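Local coordinates for protein Bd0816 (Bdellovibrio bacteriovorus HD100, PDB 5CER) that probably acts as a serine-type D-Ala-D-Ala carboxypeptidase of the peptidase S13 family, trimming the peptide side chains of peptidoglycan, at residues I149-Y154 with E170-E175; R158-K163 with E386-P391; V166-K171 with L390-N395; V196-A201 with S396-A401. The protein carries 2 engineered substitutions. One frame throughout, in Å; residues are numbered along the deposited sequence.

How the contacts relate
Contacts 1 and 2 both use helix 151-163: its first turn meets E170-E175 in contact 1, and its last turns meet the loop E386-P391 in contact 2. Contact 3 shares E170 and K171 with contact 1 and L390 and P391 with contact 2, so contact 3 joins the loop of contact 1 to the loop of contact 2. Contact 3 is buried and apolar, a valine and a methionine on a phenylalanine ring, whereas contacts 1 and 2 are partly buried and lay arginine guanidinium groups against aliphatic chains. Contact 4, also partly buried, differs in being an antiparallel strand pairing carried largely by backbone atoms. Y397 OH to F167 N, a probable hydrogen bond, ties it to contact 3.

Contact 1. Residues I149-Y154 with E170-E175; sequences INRAMY and EKPTIE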
loop_
_atom_site.group_PDB
_atom_site.type_symbol
_atom_site.label_atom_id
_atom_site.label_comp_id
_atom_site.label_asym_id
_atom_site.label_seq_id
_atom_site.Cartn_x
_atom_site.Cartn_y
_atom_site.Cartn_z
ATOM N N ILE A 149 16.940 -19.896 -9.684
ATOM C CA ILE A 149 15.665 -19.199 -9.680
ATOM C C ILE A 149 14.670 -19.904 -8.726
ATOM O O ILE A 149 14.564 -21.137 -8.734
ATOM C CB ILE A 149 15.081 -19.053 -11.105
ATOM C CG1 ILE A 149 15.963 -18.103 -11.909
ATOM C CG2 ILE A 149 13.631 -18.520 -11.059
ATOM C CD1 ILE A 149 15.518 -17.871 -13.326
ATOM N N ASN A 150 13.937 -19.110 -7.929
ATOM C CA ASN A 150 12.838 -19.624 -7.113
ATOM C C ASN A 150 11.727 -20.056 -8.048
ATOM O O ASN A 150 11.030 -19.213 -8.627
ATOM C CB ASN A 150 12.361 -18.533 -6.156
ATOM C CG ASN A 150 11.302 -19.005 -5.175
ATOM O OD1 ASN A 150 10.255 -19.579 -5.550
ATOM N ND2 ASN A 150 11.528 -18.703 -3.919
ATOM N N ARG A 151 11.583 -21.369 -8.206
ATOM C CA ARG A 151 10.569 -21.939 -9.125
ATOM C C ARG A 151 9.127 -21.490 -8.865
ATOM O O ARG A 151 8.424 -21.101 -9.810
ATOM C CB ARG A 151 10.647 -23.489 -9.177
ATOM C CG ARG A 151 11.629 -24.056 -10.207
ATOM C CD ARG A 151 11.433 -23.410 -11.587
ATOM N NE ARG A 151 12.633 -22.793 -12.138
ATOM C CZ ARG A 151 12.646 -21.957 -13.191
ATOM N NH1 ARG A 151 11.519 -21.599 -13.818
ATOM N NH2 ARG A 151 13.816 -21.466 -13.634
ATOM N N ALA A 152 8.719 -21.497 -7.596
ATOM C CA ALA A 152 7.358 -21.095 -7.233
ATOM C C ALA A 152 7.089 -19.615 -7.551
ATOM O O ALA A 152 6.036 -19.278 -8.121
ATOM C CB ALA A 152 7.073 -21.415 -5.780
ATOM N N MET A 153 8.041 -18.738 -7.215
ATOM C CA MET A 153 7.892 -17.313 -7.489
ATOM C C MET A 153 7.934 -16.958 -8.938
ATOM O O MET A 153 7.114 -16.161 -9.396
ATOM C CB MET A 153 8.894 -16.491 -6.704
ATOM C CG MET A 153 8.482 -16.514 -5.282
ATOM S SD MET A 153 9.105 -15.365 -4.122
ATOM C CE MET A 153 8.198 -13.914 -4.678
ATOM N N TYR A 154 8.888 -17.519 -9.666
ATOM C CA TYR A 154 8.930 -17.315 -11.119
ATOM C C TYR A 154 7.583 -17.717 -11.780
ATOM O O TYR A 154 7.062 -17.036 -12.654
ATOM C CB TYR A 154 10.080 -18.103 -11.755
ATOM C CG TYR A 154 10.215 -17.812 -13.238
ATOM C CD1 TYR A 154 9.442 -18.504 -14.178
ATOM C CD2 TYR A 154 11.103 -16.844 -13.698
ATOM C CE1 TYR A 154 9.534 -18.217 -15.527
ATOM C CE2 TYR A 154 11.174 -16.538 -15.045
ATOM C CZ TYR A 154 10.398 -17.226 -15.960
ATOM O OH TYR A 154 10.493 -16.930 -17.277
ATOM N N GLU A 170 8.798 -20.828 -19.793
ATOM C CA GLU A 170 8.514 -21.644 -18.608
ATOM C C GLU A 170 9.692 -21.752 -17.631
ATOM O O GLU A 170 9.510 -21.613 -16.425
ATOM C CB GLU A 170 8.092 -23.063 -18.974
ATOM C CG GLU A 170 7.207 -23.678 -17.901
ATOM C CD GLU A 170 6.746 -25.081 -18.231
ATOM O OE1 GLU A 170 6.756 -25.463 -19.435
ATOM O OE2 GLU A 170 6.364 -25.807 -17.273
ATOM N N LYS A 171 10.890 -21.963 -18.162
ATOM C CA LYS A 171 11.993 -22.490 -17.339
ATOM C C LYS A 171 13.381 -21.977 -17.775
ATOM O O LYS A 171 14.275 -22.752 -18.089
ATOM C CB LYS A 171 11.831 -24.032 -17.249
ATOM C CG LYS A 171 12.936 -24.866 -16.515
ATOM C CD LYS A 171 12.648 -25.073 -15.018
ATOM C CE LYS A 171 13.517 -26.151 -14.256
ATOM N NZ LYS A 171 14.378 -27.094 -15.056
ATOM N N PRO A 172 13.563 -20.651 -17.779
ATOM C CA PRO A 172 14.841 -20.089 -18.172
ATOM C C PRO A 172 15.845 -20.084 -17.054
ATOM O O PRO A 172 15.488 -20.209 -15.858
ATOM C CB PRO A 172 14.483 -18.651 -18.486
ATOM C CG PRO A 172 13.434 -18.318 -17.461
ATOM C CD PRO A 172 12.617 -19.585 -17.359
ATOM N N THR A 173 17.107 -20.010 -17.432
ATOM C CA THR A 173 18.225 -19.878 -16.478
ATOM C C THR A 173 19.239 -18.883 -16.997
ATOM O O THR A 173 19.260 -18.594 -18.185
ATOM C CB THR A 173 18.950 -21.233 -16.170
ATOM O OG1 THR A 173 19.766 -21.545 -17.274
ATOM C CG2 THR A 173 18.000 -22.400 -15.910
ATOM N N ILE A 174 20.080 -18.413 -16.080
ATOM C CA ILE A 174 21.248 -17.628 -16.393
ATOM C C ILE A 174 22.408 -18.049 -15.463
ATOM O O ILE A 174 22.179 -18.559 -14.365
ATOM C CB ILE A 174 20.936 -16.120 -16.259
ATOM C CG1 ILE A 174 21.928 -15.278 -17.071
ATOM C CG2 ILE A 174 20.927 -15.681 -14.807
ATOM C CD1 ILE A 174 21.685 -15.328 -18.555
ATOM N N GLU A 175 23.637 -17.929 -15.959
ATOM C CA GLU A 175 24.859 -18.107 -15.159
ATOM C C GLU A 175 25.690 -16.853 -15.355
ATOM O O GLU A 175 25.807 -16.363 -16.477
ATOM C CB GLU A 175 25.668 -19.283 -15.651
ATOM C CG GLU A 175 25.212 -20.649 -15.210
ATOM C CD GLU A 175 26.166 -21.745 -15.671
ATOM O OE1 GLU A 175 27.267 -21.463 -16.234
ATOM O OE2 GLU A 175 25.819 -22.921 -15.468
#
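R151 and K171 cross at about a right angle, with the guanidinium of R151 lying flat against the aliphatic part of the lysine. K171 CD sits over the centre of one face, 3.6 Å from R151 CZ, and I149 CG2 lies over the opposite face, nearer the rim. At the guanidinium edge, R151 NH2 gives a weak, bent hydrogen bond to P172 O (3.1 Å, 133° at the hydrogen). Arginine suits this place because its flat head can stack on methylenes while its edge still reaches a carbonyl. The same P172 O is touched by I149 CD1 at 3.4 Å. Y154 and P172, next to this pair, meet tip to tip: Y154 OH is 3.3 Å from P172 CG, and Y154 CZ is 3.5 Å from P172 CD. CG of Y154 is anti to the backbone N (chi1 -175°), and the ring ends at the compact, rigid proline; the tyrosine hydroxyl is hydrogen-bonded to L169 O. N150 caps the helix, its OD1 accepting from M153 N at 2.9 Å. The contact thus joins the start of helix 151-163 to the loop leading into strand 175-181, while helix 81-93 packs alongside, with Y85 and S89 against Y154 and N92 against P172.

Contact 2. Residues R158-K163 with E386-P391; sequences RERATK and EILALP
The last turns of helix 151-163 face an irregular loop, and the backbones come nearest at A161 and L390, whose CA atoms are 7.7 Å apart, with R160 and L388 only slightly farther. That spacing leaves room for a layer of side chains, and leucines fill it. L390 CD2 lies over one face of the R160 guanidinium, offset toward the rim and 3.4 Å from R160 NH2. L388 CD1 comes instead to the edge, near the plane, 3.8 Å from R160 NE. The arginine chain bends at chi3 (80°), which turns NE out of the line of the preceding methylenes, to where L388 CD1 meets it. The other methyl of each leucine turns to the helix backbone: L388 CD2 is 3.5 Å from R160 O, and L390 CD1 packs near the same carbonyl and A161 CA. Here the loop that follows helix 356-375 passes against the end of the helix on its way to strand 399-400, linking elements more than 220 residues apart in sequence. A water bridges the polar end, accepting from R160 NH2 at 2.6 Å and donating to A389 O at 2.9 Å. Leucine suits position 390, where one methyl covers the guanidinium face and the other the R160 carbonyl. One turn on from R160, K163 lays its methylenes beside L388, with CD 4.0 Å from L388 CD2. R209 of helix 203-213 and N82 of helix 81-93 also touch R160.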
loop_
_atom_site.group_PDB
_atom_site.type_symbol
_atom_site.label_atom_id
_atom_site.label_comp_id
_atom_site.label_asym_id
_atom_site.label_seq_id
_atom_site.Cartn_x
_atom_site.Cartn_y
_atom_site.Cartn_z
ATOM N N ARG A 158 4.955 -15.447 -13.850
ATOM C CA ARG A 158 4.584 -15.828 -15.208
ATOM C C ARG A 158 3.056 -15.980 -15.417
ATOM O O ARG A 158 2.575 -15.639 -16.485
ATOM C CB ARG A 158 5.315 -17.111 -15.590
ATOM C CG ARG A 158 5.049 -17.605 -17.006
ATOM C CD ARG A 158 6.079 -18.655 -17.402
ATOM N NE ARG A 158 5.741 -19.360 -18.651
ATOM C CZ ARG A 158 5.061 -20.503 -18.727
ATOM N NH1 ARG A 158 4.569 -21.102 -17.642
ATOM N NH2 ARG A 158 4.818 -21.020 -19.910
ATOM N N GLU A 159 2.351 -16.494 -14.405
ATOM C CA GLU A 159 0.872 -16.632 -14.372
ATOM C C GLU A 159 0.226 -15.227 -14.573
ATOM O O GLU A 159 -0.599 -15.010 -15.462
ATOM C CB GLU A 159 0.416 -17.464 -13.042
ATOM C CG GLU A 159 0.725 -19.039 -13.048
ATOM C CD GLU A 159 -0.481 -20.014 -13.304
ATOM O OE1 GLU A 159 -1.602 -19.599 -13.647
ATOM O OE2 GLU A 159 -0.317 -21.251 -13.169
ATOM N N ARG A 160 0.730 -14.252 -13.829
ATOM C CA ARG A 160 0.373 -12.829 -14.010
ATOM C C ARG A 160 0.741 -12.235 -15.378
ATOM O O ARG A 160 -0.079 -11.592 -16.025
ATOM C CB ARG A 160 1.030 -11.975 -12.922
ATOM C CG ARG A 160 0.296 -11.979 -11.604
ATOM C CD ARG A 160 1.181 -11.530 -10.453
ATOM N NE ARG A 160 1.265 -10.067 -10.459
ATOM C CZ ARG A 160 2.311 -9.333 -10.074
ATOM N NH1 ARG A 160 3.432 -9.889 -9.595
ATOM N NH2 ARG A 160 2.219 -8.007 -10.170
ATOM N N ALA A 161 1.966 -12.469 -15.822
ATOM C CA ALA A 161 2.390 -12.051 -17.168
ATOM C C ALA A 161 1.465 -12.575 -18.246
ATOM O O ALA A 161 1.106 -11.844 -19.198
ATOM C CB ALA A 161 3.828 -12.472 -17.432
ATOM N N THR A 162 1.115 -13.853 -18.122
ATOM C CA THR A 162 0.180 -14.506 -19.041
ATOM C C THR A 162 -1.193 -13.868 -19.013
ATOM O O THR A 162 -1.789 -13.654 -20.076
ATOM C CB THR A 162 0.117 -16.028 -18.784
ATOM O OG1 THR A 162 1.414 -16.590 -19.024
ATOM C CG2 THR A 162 -0.883 -16.737 -19.719
ATOM N N LYS A 163 -1.714 -13.536 -17.839
ATOM C CA LYS A 163 -2.952 -12.746 -17.814
ATOM C C LYS A 163 -2.772 -11.413 -18.511
ATOM O O LYS A 163 -3.684 -10.954 -19.190
ATOM C CB LYS A 163 -3.474 -12.465 -16.437
ATOM C CG LYS A 163 -4.941 -12.083 -16.402
ATOM C CD LYS A 163 -5.387 -11.508 -15.058
ATOM C CE LYS A 163 -6.832 -11.180 -15.044
ATOM N NZ LYS A 163 -7.542 -12.250 -14.313
ATOM N N GLU A 386 -9.653 -3.378 -13.039
ATOM C CA GLU A 386 -8.488 -3.530 -12.238
ATOM C C GLU A 386 -7.272 -3.563 -13.142
ATOM O O GLU A 386 -7.184 -4.403 -14.008
ATOM C CB GLU A 386 -8.601 -4.792 -11.379
ATOM C CG GLU A 386 -7.361 -5.113 -10.550
ATOM C CD GLU A 386 -7.595 -6.181 -9.502
ATOM O OE1 GLU A 386 -8.426 -7.078 -9.712
ATOM O OE2 GLU A 386 -6.994 -6.095 -8.419
ATOM N N ILE A 387 -6.352 -2.632 -12.921
ATOM C CA ILE A 387 -5.047 -2.640 -13.594
ATOM C C ILE A 387 -4.168 -3.693 -12.926
ATOM O O ILE A 387 -4.033 -3.720 -11.721
ATOM C CB ILE A 387 -4.365 -1.256 -13.498
ATOM C CG1 ILE A 387 -5.168 -0.206 -14.274
ATOM C CG2 ILE A 387 -2.923 -1.319 -13.987
ATOM C CD1 ILE A 387 -4.950 1.222 -13.803
ATOM N N LEU A 388 -3.596 -4.569 -13.732
ATOM C CA LEU A 388 -2.661 -5.540 -13.233
ATOM C C LEU A 388 -1.295 -4.841 -13.425
ATOM O O LEU A 388 -0.827 -4.687 -14.539
ATOM C CB LEU A 388 -2.791 -6.850 -13.988
ATOM C CG LEU A 388 -1.775 -7.974 -13.599
ATOM C CD1 LEU A 388 -1.597 -8.177 -12.090
ATOM C CD2 LEU A 388 -2.094 -9.307 -14.292
ATOM N N ALA A 389 -0.710 -4.380 -12.318
ATOM C CA ALA A 389 0.420 -3.476 -12.363
ATOM C C ALA A 389 1.804 -4.183 -12.307
ATOM O O ALA A 389 2.494 -4.231 -11.294
ATOM C CB ALA A 389 0.291 -2.447 -11.267
ATOM N N LEU A 390 2.199 -4.715 -13.447
ATOM C CA LEU A 390 3.512 -5.362 -13.601
ATOM C C LEU A 390 4.574 -4.335 -13.981
ATOM O O LEU A 390 4.256 -3.336 -14.607
ATOM C CB LEU A 390 3.438 -6.456 -14.656
ATOM C CG LEU A 390 2.481 -7.605 -14.300
ATOM C CD1 LEU A 390 1.933 -8.390 -15.504
ATOM C CD2 LEU A 390 3.280 -8.523 -13.393
ATOM N N PRO A 391 5.826 -4.612 -13.643
ATOM C CA PRO A 391 6.893 -3.718 -14.006
ATOM C C PRO A 391 7.345 -3.820 -15.459
ATOM O O PRO A 391 8.289 -3.121 -15.853
ATOM C CB PRO A 391 8.010 -4.110 -13.051
ATOM C CG PRO A 391 7.784 -5.551 -12.787
ATOM C CD PRO A 391 6.317 -5.772 -12.876
HETATM O O HOH W 1 4.222 -6.276 -10.142
#

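Contact 3. Residues V166-K171 with L390-N395; sequences VFMLEK and LPFDQN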
loop_
_atom_site.group_PDB
_atom_site.type_symbol
_atom_site.label_atom_id
_atom_site.label_comp_id
_atom_site.label_asym_id
_atom_site.label_seq_id
_atom_site.Cartn_x
_atom_site.Cartn_y
_atom_site.Cartn_z
ATOM N N VAL A 166 1.736 -11.045 -21.723
ATOM C CA VAL A 166 3.197 -10.946 -21.897
ATOM C C VAL A 166 3.786 -12.331 -21.846
ATOM O O VAL A 166 3.488 -13.108 -20.965
ATOM C CB VAL A 166 3.880 -10.097 -20.810
ATOM C CG1 VAL A 166 5.391 -10.098 -21.007
ATOM C CG2 VAL A 166 3.335 -8.679 -20.795
ATOM N N PHE A 167 4.616 -12.626 -22.844
ATOM C CA PHE A 167 5.261 -13.914 -22.956
ATOM C C PHE A 167 6.489 -14.005 -22.050
ATOM O O PHE A 167 7.392 -13.156 -22.126
ATOM C CB PHE A 167 5.676 -14.200 -24.420
ATOM C CG PHE A 167 6.391 -15.511 -24.578
ATOM C CD1 PHE A 167 7.781 -15.594 -24.386
ATOM C CD2 PHE A 167 5.690 -16.671 -24.900
ATOM C CE1 PHE A 167 8.444 -16.810 -24.526
ATOM C CE2 PHE A 167 6.352 -17.889 -25.035
ATOM C CZ PHE A 167 7.726 -17.960 -24.856
ATOM N N MET A 168 6.583 -15.103 -21.306
ATOM C CA MET A 168 7.802 -15.501 -20.602
ATOM C C MET A 168 8.000 -16.992 -20.782
ATOM O O MET A 168 7.051 -17.752 -20.893
ATOM C CB MET A 168 7.701 -15.215 -19.117
ATOM C CG MET A 168 7.531 -13.743 -18.773
ATOM S SD MET A 168 7.297 -13.492 -16.990
ATOM C CE MET A 168 8.898 -13.935 -16.331
ATOM N N LEU A 169 9.264 -17.416 -20.836
ATOM C CA LEU A 169 9.581 -18.847 -20.949
ATOM C C LEU A 169 9.179 -19.568 -19.670
ATOM O O LEU A 169 9.194 -18.988 -18.612
ATOM C CB LEU A 169 11.069 -19.030 -21.226
ATOM C CG LEU A 169 11.550 -18.507 -22.579
ATOM C CD1 LEU A 169 13.061 -18.382 -22.594
ATOM C CD2 LEU A 169 11.069 -19.419 -23.714
ATOM N N GLU A 170 8.798 -20.828 -19.793
ATOM C CA GLU A 170 8.514 -21.644 -18.608
ATOM C C GLU A 170 9.692 -21.752 -17.631
ATOM O O GLU A 170 9.510 -21.613 -16.425
ATOM C CB GLU A 170 8.092 -23.063 -18.974
ATOM C CG GLU A 170 7.207 -23.678 -17.901
ATOM C CD GLU A 170 6.746 -25.081 -18.231
ATOM O OE1 GLU A 170 6.756 -25.463 -19.435
ATOM O OE2 GLU A 170 6.364 -25.807 -17.273
ATOM N N LYS A 171 10.890 -21.963 -18.162
ATOM C CA LYS A 171 11.993 -22.490 -17.339
ATOM C C LYS A 171 13.381 -21.977 -17.775
ATOM O O LYS A 171 14.275 -22.752 -18.089
ATOM C CB LYS A 171 11.831 -24.032 -17.249
ATOM C CG LYS A 171 12.936 -24.866 -16.515
ATOM C CD LYS A 171 12.648 -25.073 -15.018
ATOM C CE LYS A 171 13.517 -26.151 -14.256
ATOM N NZ LYS A 171 14.378 -27.094 -15.056
ATOM N N LEU A 390 2.199 -4.715 -13.447
ATOM C CA LEU A 390 3.512 -5.362 -13.601
ATOM C C LEU A 390 4.574 -4.335 -13.981
ATOM O O LEU A 390 4.256 -3.336 -14.607
ATOM C CB LEU A 390 3.438 -6.456 -14.656
ATOM C CG LEU A 390 2.481 -7.605 -14.300
ATOM C CD1 LEU A 390 1.933 -8.390 -15.504
ATOM C CD2 LEU A 390 3.280 -8.523 -13.393
ATOM N N PRO A 391 5.826 -4.612 -13.643
ATOM C CA PRO A 391 6.893 -3.718 -14.006
ATOM C C PRO A 391 7.345 -3.820 -15.459
ATOM O O PRO A 391 8.289 -3.121 -15.853
ATOM C CB PRO A 391 8.010 -4.110 -13.051
ATOM C CG PRO A 391 7.784 -5.551 -12.787
ATOM C CD PRO A 391 6.317 -5.772 -12.876
ATOM N N PHE A 392 6.684 -4.667 -16.259
ATOM C CA PHE A 392 6.961 -4.792 -17.716
ATOM C C PHE A 392 5.630 -5.029 -18.400
ATOM O O PHE A 392 4.687 -5.453 -17.736
ATOM C CB PHE A 392 7.944 -5.969 -17.996
ATOM C CG PHE A 392 7.553 -7.270 -17.348
ATOM C CD1 PHE A 392 6.623 -8.098 -17.930
ATOM C CD2 PHE A 392 8.083 -7.644 -16.123
ATOM C CE1 PHE A 392 6.218 -9.281 -17.319
ATOM C CE2 PHE A 392 7.699 -8.843 -15.507
ATOM C CZ PHE A 392 6.764 -9.661 -16.124
ATOM N N ASP A 393 5.565 -4.761 -19.691
ATOM C CA ASP A 393 4.379 -5.011 -20.481
ATOM C C ASP A 393 4.786 -5.476 -21.896
ATOM O O ASP A 393 5.933 -5.886 -22.104
ATOM C CB ASP A 393 3.501 -3.760 -20.503
ATOM C CG ASP A 393 4.109 -2.617 -21.328
ATOM O OD1 ASP A 393 5.247 -2.786 -21.898
ATOM O OD2 ASP A 393 3.474 -1.528 -21.363
ATOM N N GLN A 394 3.875 -5.408 -22.861
ATOM C CA GLN A 394 4.140 -5.945 -24.229
ATOM C C GLN A 394 5.174 -5.168 -25.051
ATOM O O GLN A 394 5.630 -5.683 -26.034
ATOM C CB GLN A 394 2.832 -6.099 -25.023
ATOM C CG GLN A 394 1.854 -7.076 -24.354
ATOM C CD GLN A 394 0.571 -7.303 -25.131
ATOM O OE1 GLN A 394 -0.264 -6.409 -25.255
ATOM N NE2 GLN A 394 0.415 -8.498 -25.686
ATOM N N ASN A 395 5.571 -3.981 -24.608
ATOM C CA ASN A 395 6.644 -3.236 -25.213
ATOM C C ASN A 395 7.917 -3.308 -24.379
ATOM O O ASN A 395 8.859 -2.563 -24.618
ATOM C CB ASN A 395 6.233 -1.779 -25.395
ATOM C CG ASN A 395 5.252 -1.586 -26.530
ATOM O OD1 ASN A 395 5.619 -1.687 -27.672
ATOM N ND2 ASN A 395 3.998 -1.300 -26.212
#
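Two loops, one leaving helix 151-163 and the other leading to strand 399-400, close on a small apolar cluster in which V166 and M168 pack against F392. V166 spreads its two methyls between different partners: CG1 is 3.9 Å from F392 CE1, while CG2 rests on the backbone, 3.7 Å from D393 C. With CG1 anti to the backbone N (chi1 177°), the methyls straddle the step from F392 to D393, a place suited to a short beta-branched residue. M168 crosses the phenylalanine at about a right angle and brings its sulfur to the ring tip, SD lying 4.0 Å from F392 CZ. This is a Met-aromatic contact of oblique geometry, with SD 5.0 Å from the centroid of the F392 ring and 58° off its normal. The flexible, polarisable thioether fits such an approach well. An Asx turn shapes the loop just beyond: D393 OD1 accepts from N395 N at 3.0 Å, the donor lying above the carboxylate plane. The other carboxylate oxygen, D393 OD2, forms a salt bridge with R52. Within the turn, the CG methylene of Q394 approaches V166 CG2 at 4.2 Å. Helix 81-93 supplies F86, which stacks on F392 and also touches V166.

Contact 4. Residues V196-A201 with S396-A401; sequences VVLQSA and SYLTEA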
loop_
_atom_site.group_PDB
_atom_site.type_symbol
_atom_site.label_atom_id
_atom_site.label_comp_id
_atom_site.label_asym_id
_atom_site.label_seq_id
_atom_site.Cartn_x
_atom_site.Cartn_y
_atom_site.Cartn_z
ATOM N N VAL A 196 21.074 -3.802 -26.812
ATOM C CA VAL A 196 19.643 -4.054 -26.803
ATOM C C VAL A 196 19.056 -3.332 -25.585
ATOM O O VAL A 196 19.778 -3.050 -24.610
ATOM C CB VAL A 196 19.285 -5.567 -26.925
ATOM C CG1 VAL A 196 20.160 -6.268 -27.947
ATOM C CG2 VAL A 196 19.476 -6.232 -25.597
ATOM N N VAL A 197 17.776 -2.967 -25.663
ATOM C CA VAL A 197 17.179 -2.101 -24.666
ATOM C C VAL A 197 15.997 -2.805 -24.011
ATOM O O VAL A 197 15.202 -3.493 -24.650
ATOM C CB VAL A 197 16.853 -0.672 -25.173
ATOM C CG1 VAL A 197 17.718 -0.256 -26.344
ATOM C CG2 VAL A 197 15.415 -0.516 -25.579
ATOM N N LEU A 198 15.947 -2.682 -22.697
ATOM C CA LEU A 198 14.843 -3.190 -21.878
ATOM C C LEU A 198 14.084 -1.983 -21.345
ATOM O O LEU A 198 14.564 -1.284 -20.447
ATOM C CB LEU A 198 15.378 -4.092 -20.749
ATOM C CG LEU A 198 14.414 -4.564 -19.649
ATOM C CD1 LEU A 198 13.294 -5.454 -20.174
ATOM C CD2 LEU A 198 15.053 -5.228 -18.423
ATOM N N GLN A 199 12.897 -1.754 -21.912
ATOM C CA GLN A 199 11.955 -0.751 -21.430
ATOM C C GLN A 199 11.066 -1.332 -20.341
ATOM O O GLN A 199 10.318 -2.289 -20.590
ATOM C CB GLN A 199 11.008 -0.351 -22.528
ATOM C CG GLN A 199 11.642 0.534 -23.514
ATOM C CD GLN A 199 10.661 1.205 -24.409
ATOM O OE1 GLN A 199 10.899 2.331 -24.811
ATOM N NE2 GLN A 199 9.549 0.550 -24.711
ATOM N N SER A 200 11.091 -0.733 -19.160
ATOM C CA SER A 200 10.138 -1.133 -18.111
ATOM C C SER A 200 8.745 -0.610 -18.489
ATOM O O SER A 200 8.540 0.064 -19.520
ATOM C CB SER A 200 10.595 -0.599 -16.740
ATOM O OG SER A 200 10.534 0.836 -16.693
ATOM N N ALA A 201 7.787 -0.929 -17.640
ATOM C CA ALA A 201 6.423 -0.486 -17.826
ATOM C C ALA A 201 6.352 1.056 -17.858
ATOM O O ALA A 201 7.256 1.727 -17.348
ATOM C CB ALA A 201 5.554 -1.047 -16.716
ATOM N N SER A 396 7.986 -4.248 -23.445
ATOM C CA SER A 396 9.210 -4.454 -22.682
ATOM C C SER A 396 10.152 -5.470 -23.296
ATOM O O SER A 396 11.308 -5.550 -22.865
ATOM C CB SER A 396 8.861 -4.854 -21.243
ATOM O OG SER A 396 8.078 -3.824 -20.617
ATOM N N TYR A 397 9.716 -6.233 -24.307
ATOM C CA TYR A 397 10.634 -7.198 -24.963
ATOM C C TYR A 397 11.880 -6.487 -25.502
ATOM O O TYR A 397 11.791 -5.388 -26.016
ATOM C CB TYR A 397 9.979 -7.958 -26.121
ATOM C CG TYR A 397 8.689 -8.654 -25.744
ATOM C CD1 TYR A 397 8.684 -9.717 -24.857
ATOM C CD2 TYR A 397 7.469 -8.269 -26.310
ATOM C CE1 TYR A 397 7.505 -10.372 -24.523
ATOM C CE2 TYR A 397 6.292 -8.925 -25.993
ATOM C CZ TYR A 397 6.324 -9.962 -25.082
ATOM O OH TYR A 397 5.188 -10.627 -24.785
ATOM N N LEU A 398 13.023 -7.156 -25.392
ATOM C CA LEU A 398 14.317 -6.622 -25.844
ATOM C C LEU A 398 14.320 -6.216 -27.326
ATOM O O LEU A 398 13.939 -7.024 -28.158
ATOM C CB LEU A 398 15.443 -7.652 -25.575
ATOM C CG LEU A 398 15.786 -8.004 -24.120
ATOM C CD1 LEU A 398 16.920 -9.012 -24.085
ATOM C CD2 LEU A 398 16.119 -6.791 -23.255
ATOM N N THR A 399 14.719 -4.974 -27.646
ATOM C CA THR A 399 14.823 -4.512 -29.040
ATOM C C THR A 399 16.188 -3.887 -29.251
ATOM O O THR A 399 16.859 -3.509 -28.295
ATOM C CB THR A 399 13.763 -3.448 -29.375
ATOM O OG1 THR A 399 13.911 -2.360 -28.458
ATOM C CG2 THR A 399 12.343 -4.005 -29.307
ATOM N N GLU A 400 16.609 -3.782 -30.509
ATOM C CA GLU A 400 17.917 -3.179 -30.856
ATOM C C GLU A 400 17.918 -1.706 -30.470
ATOM O O GLU A 400 16.889 -1.056 -30.599
ATOM C CB GLU A 400 18.194 -3.319 -32.356
ATOM C CG GLU A 400 19.647 -3.635 -32.713
ATOM C CD GLU A 400 19.963 -3.391 -34.189
ATOM O OE1 GLU A 400 19.211 -2.652 -34.868
ATOM O OE2 GLU A 400 20.983 -3.917 -34.680
ATOM N N ALA A 401 19.058 -1.195 -30.006
ATOM C CA ALA A 401 19.159 0.211 -29.567
ATOM C C ALA A 401 18.885 1.237 -30.682
ATOM O O ALA A 401 19.534 1.256 -31.718
ATOM C CB ALA A 401 20.503 0.471 -28.913
HETATM O O HOH W 2 12.382 -2.792 -24.481
#
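V197 and T399 face each other as an antiparallel hydrogen-bonded pair. V197 N donates to T399 O at 2.8 Å, nearly along the C=O axis, while the return bond from T399 N to V197 O is weak at 3.4 Å. Their side chains lie on the same face of the sheet, where V197 CG2 is 3.7 Å from T399 OG1, and V197 CG1 packs on A401, 3.9 Å from A401 CB. Beta-branched residues suit these extended positions. The neighbouring pair, V196 with E400, is non-hydrogen-bonded, its side chains diverging. V196 CG2 instead meets L398 CD1, and L398 CD2 reaches across to L198 CB at 3.8 Å, so one leucine spans two residues of the opposite strand.

Beyond this pairing the regular ladder of bonds stops, although the chains stay close, and a water takes over, accepting from Q199 N at 2.8 Å and lying within hydrogen-bonding distance of V197 O and Y397 O. The serine at the start of the segment closes the far end: S396 OG donates to Q199 O at 2.7 Å, in the carbonyl plane. Serine suits the spot, since its short hydroxyl, with OG anti to the carbonyl carbon (chi1 -60°), also accepts from D393 N. Further out, Q199 NE2 bonds N395 O, and Y397 OH bonds F167 N.

Strand 399-400 is thereby, within this chain, an outermost strand of a mixed sheet at the chain's C-terminal end, beside strand 194-199, which pairs on its other side with strand 54-61; helix 81-93 packs F86 against L198, S396 and Y397.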